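Local coordinates for protein Azi13 (Streptomyces sahachiroi, PDB 5HMC) that probably hydrolyses aromatic acyl thioesters as a hotdog-fold thioesterase of the PaaI family, and binds 5-methylnaphthalene-1-carboxylic acid, at residues Leu20-Ile25 against Glu57-Ala62. Residues are numbered along the deposited sequence; the frame is centred on the assembly and turned at random.
Sequences LQFERI and ESVASA. With 5NE (5-methylnaphthalene-1-carboxylic acid), chain B.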
loop_
_atom_site.group_PDB
_atom_site.type_symbol
_atom_site.label_atom_id
_atom_site.label_comp_id
_atom_site.label_asym_id
_atom_site.label_seq_id
_atom_site.Cartn_x
_atom_site.Cartn_y
_atom_site.Cartn_z
ATOM N N LEU A 20 17.276 15.174 -9.452
ATOM C CA LEU A 20 17.629 13.850 -9.933
ATOM C C LEU A 20 18.522 13.965 -11.157
ATOM O O LEU A 20 18.339 14.840 -12.003
ATOM C CB LEU A 20 16.382 13.042 -10.274
ATOM C CG LEU A 20 15.515 12.623 -9.095
ATOM C CD1 LEU A 20 14.270 11.934 -9.589
ATOM C CD2 LEU A 20 16.298 11.688 -8.198
ATOM N N GLN A 21 19.505 13.080 -11.242
ATOM C CA GLN A 21 20.408 13.023 -12.380
ATOM C C GLN A 21 20.467 11.569 -12.801
ATOM O O GLN A 21 20.939 10.717 -12.041
ATOM C CB GLN A 21 21.787 13.567 -12.021
ATOM C CG GLN A 21 21.717 14.989 -11.492
ATOM C CD GLN A 21 23.027 15.726 -11.607
ATOM O OE1 GLN A 21 23.860 15.675 -10.702
ATOM N NE2 GLN A 21 23.219 16.426 -12.726
ATOM N N PHE A 22 19.970 11.286 -13.997
ATOM C CA PHE A 22 19.777 9.919 -14.438
ATOM C C PHE A 22 21.036 9.396 -15.104
ATOM O O PHE A 22 21.571 10.019 -16.023
ATOM C CB PHE A 22 18.592 9.830 -15.390
ATOM C CG PHE A 22 17.274 9.818 -14.693
ATOM C CD1 PHE A 22 16.728 10.983 -14.204
ATOM C CD2 PHE A 22 16.586 8.634 -14.512
ATOM C CE1 PHE A 22 15.515 10.970 -13.540
ATOM C CE2 PHE A 22 15.370 8.619 -13.861
ATOM C CZ PHE A 22 14.832 9.790 -13.380
ATOM N N GLU A 23 21.514 8.259 -14.617
ATOM C CA GLU A 23 22.579 7.537 -15.287
ATOM C C GLU A 23 22.033 6.613 -16.362
ATOM O O GLU A 23 22.743 6.296 -17.324
ATOM C CB GLU A 23 23.391 6.743 -14.250
ATOM C CG GLU A 23 24.355 5.715 -14.847
ATOM C CD GLU A 23 24.417 4.422 -14.041
ATOM O OE1 GLU A 23 24.725 4.503 -12.829
ATOM O OE2 GLU A 23 24.151 3.334 -14.616
ATOM N N ARG A 24 20.774 6.203 -16.245
ATOM C CA ARG A 24 20.260 5.152 -17.106
ATOM C C ARG A 24 18.742 5.217 -17.118
ATOM O O ARG A 24 18.121 5.355 -16.058
ATOM C CB ARG A 24 20.740 3.789 -16.610
ATOM C CG ARG A 24 20.179 2.623 -17.376
ATOM C CD ARG A 24 20.610 1.320 -16.737
ATOM N NE ARG A 24 22.062 1.215 -16.651
ATOM C CZ ARG A 24 22.830 0.715 -17.614
ATOM N NH1 ARG A 24 24.145 0.652 -17.450
ATOM N NH2 ARG A 24 22.285 0.271 -18.740
ATOM N N ILE A 25 18.159 5.149 -18.315
ATOM C CA ILE A 25 16.721 5.003 -18.505
ATOM C C ILE A 25 16.504 4.010 -19.637
ATOM O O ILE A 25 16.419 4.400 -20.805
ATOM C CB ILE A 25 16.026 6.338 -18.832
ATOM C CG1 ILE A 25 16.307 7.396 -17.775
ATOM C CG2 ILE A 25 14.521 6.142 -18.955
ATOM C CD1 ILE A 25 15.726 8.737 -18.127
ATOM N N GLU A 57 8.429 7.948 -7.600
ATOM C CA GLU A 57 7.540 8.152 -8.737
ATOM C C GLU A 57 8.334 8.519 -9.986
ATOM O O GLU A 57 8.045 8.029 -11.091
ATOM C CB GLU A 57 6.522 9.245 -8.404
ATOM C CG GLU A 57 5.456 9.437 -9.473
ATOM C CD GLU A 57 4.259 8.546 -9.241
ATOM O OE1 GLU A 57 4.148 8.006 -8.111
ATOM O OE2 GLU A 57 3.436 8.392 -10.173
ATOM N N SER A 58 9.353 9.368 -9.824
ATOM C CA SER A 58 10.097 9.874 -10.974
ATOM C C SER A 58 10.860 8.756 -11.674
ATOM O O SER A 58 10.824 8.633 -12.909
ATOM C CB SER A 58 11.063 10.973 -10.521
ATOM O OG SER A 58 10.400 12.050 -9.893
ATOM N N VAL A 59 11.574 7.938 -10.901
ATOM C CA VAL A 59 12.466 6.963 -11.507
ATOM C C VAL A 59 11.665 5.823 -12.115
ATOM O O VAL A 59 12.018 5.300 -13.181
ATOM C CB VAL A 59 13.496 6.483 -10.461
ATOM C CG1 VAL A 59 14.499 5.540 -11.080
ATOM C CG2 VAL A 59 14.225 7.686 -9.865
ATOM N N ALA A 60 10.554 5.448 -11.487
ATOM C CA ALA A 60 9.725 4.390 -12.051
ATOM C C ALA A 60 8.993 4.859 -13.312
ATOM O O ALA A 60 8.955 4.139 -14.317
ATOM C CB ALA A 60 8.731 3.897 -10.999
ATOM N N SER A 61 8.399 6.056 -13.280
ATOM C CA SER A 61 7.632 6.516 -14.438
ATOM C C SER A 61 8.535 6.735 -15.637
ATOM O O SER A 61 8.130 6.476 -16.774
ATOM C CB SER A 61 6.887 7.810 -14.123
ATOM O OG SER A 61 5.889 7.606 -13.139
ATOM N N ALA A 62 9.750 7.234 -15.404
ATOM C CA ALA A 62 10.724 7.356 -16.485
ATOM C C ALA A 62 10.962 6.010 -17.153
ATOM O O ALA A 62 10.930 5.899 -18.385
ATOM C CB ALA A 62 12.045 7.918 -15.948
HETATM O O1N 5NE B . 3.804 9.639 -12.579
HETATM C C1L 5NE B . 4.179 10.830 -12.651
HETATM O O1M 5NE B . 3.616 11.750 -12.031
HETATM C C1J 5NE B . 5.383 11.098 -13.494
HETATM C C1E 5NE B . 5.402 10.728 -14.925
HETATM C C1F 5NE B . 4.323 10.146 -15.586
HETATM C C1A 5NE B . 4.423 9.832 -16.945
HETATM C C1I 5NE B . 6.525 11.662 -12.928
HETATM C C1H 5NE B . 7.680 11.892 -13.682
HETATM C C1G 5NE B . 7.750 11.571 -15.034
HETATM C C1D 5NE B . 6.653 11.000 -15.658
HETATM C C1C 5NE B . 6.719 10.646 -17.076
HETATM C C1O 5NE B . 8.009 10.938 -17.796
HETATM C C1B 5NE B . 5.593 10.075 -17.678
#
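Phe22 turns the edge of its ring to helix 49-68, where Val59 CA and Ser58 O lie near the ring plane. Its CZ meets Val59 CG2 at 4.1 Å. CE2 also reaches Ala62 CB, at 4.0 Å. The ring gets there because CG stands opposite the carbonyl carbon (chi1 -80°). Leu20 and Ile25 extend this apolar seam along the helix. Leu20 CD1 presses on Ser58 CB at 3.5 Å, tight for two carbons, while Ile25 CG2 rests against the backbone oxygen of Ala62, 3.6 Å from O. Such packing of strand 21-26 on a long central helix illustrates the hotdog fold of the thioesterase superfamily, in which a curved antiparallel sheet wraps the helix. Another side of the same helix serves the ligand. Glu57 OE2 lies 2.7 Å from O1N of 5-methylnaphthalene-1-carboxylic acid, and Ser61 OG approaches the same oxygen at 3.0 Å. A leucine in place of Glu57 would probably leave O1N without its carboxyl partner and deprive Asn79 ND2 of the oxygen it donates to, Glu57 OE1. Ser58 OG is tied to Ala54 O and to His48 of the second subunit, whose Gly49 N also bonds the ligand. Val15 of helix 13-18 touches Leu20, Phe22 and Ser58 alike.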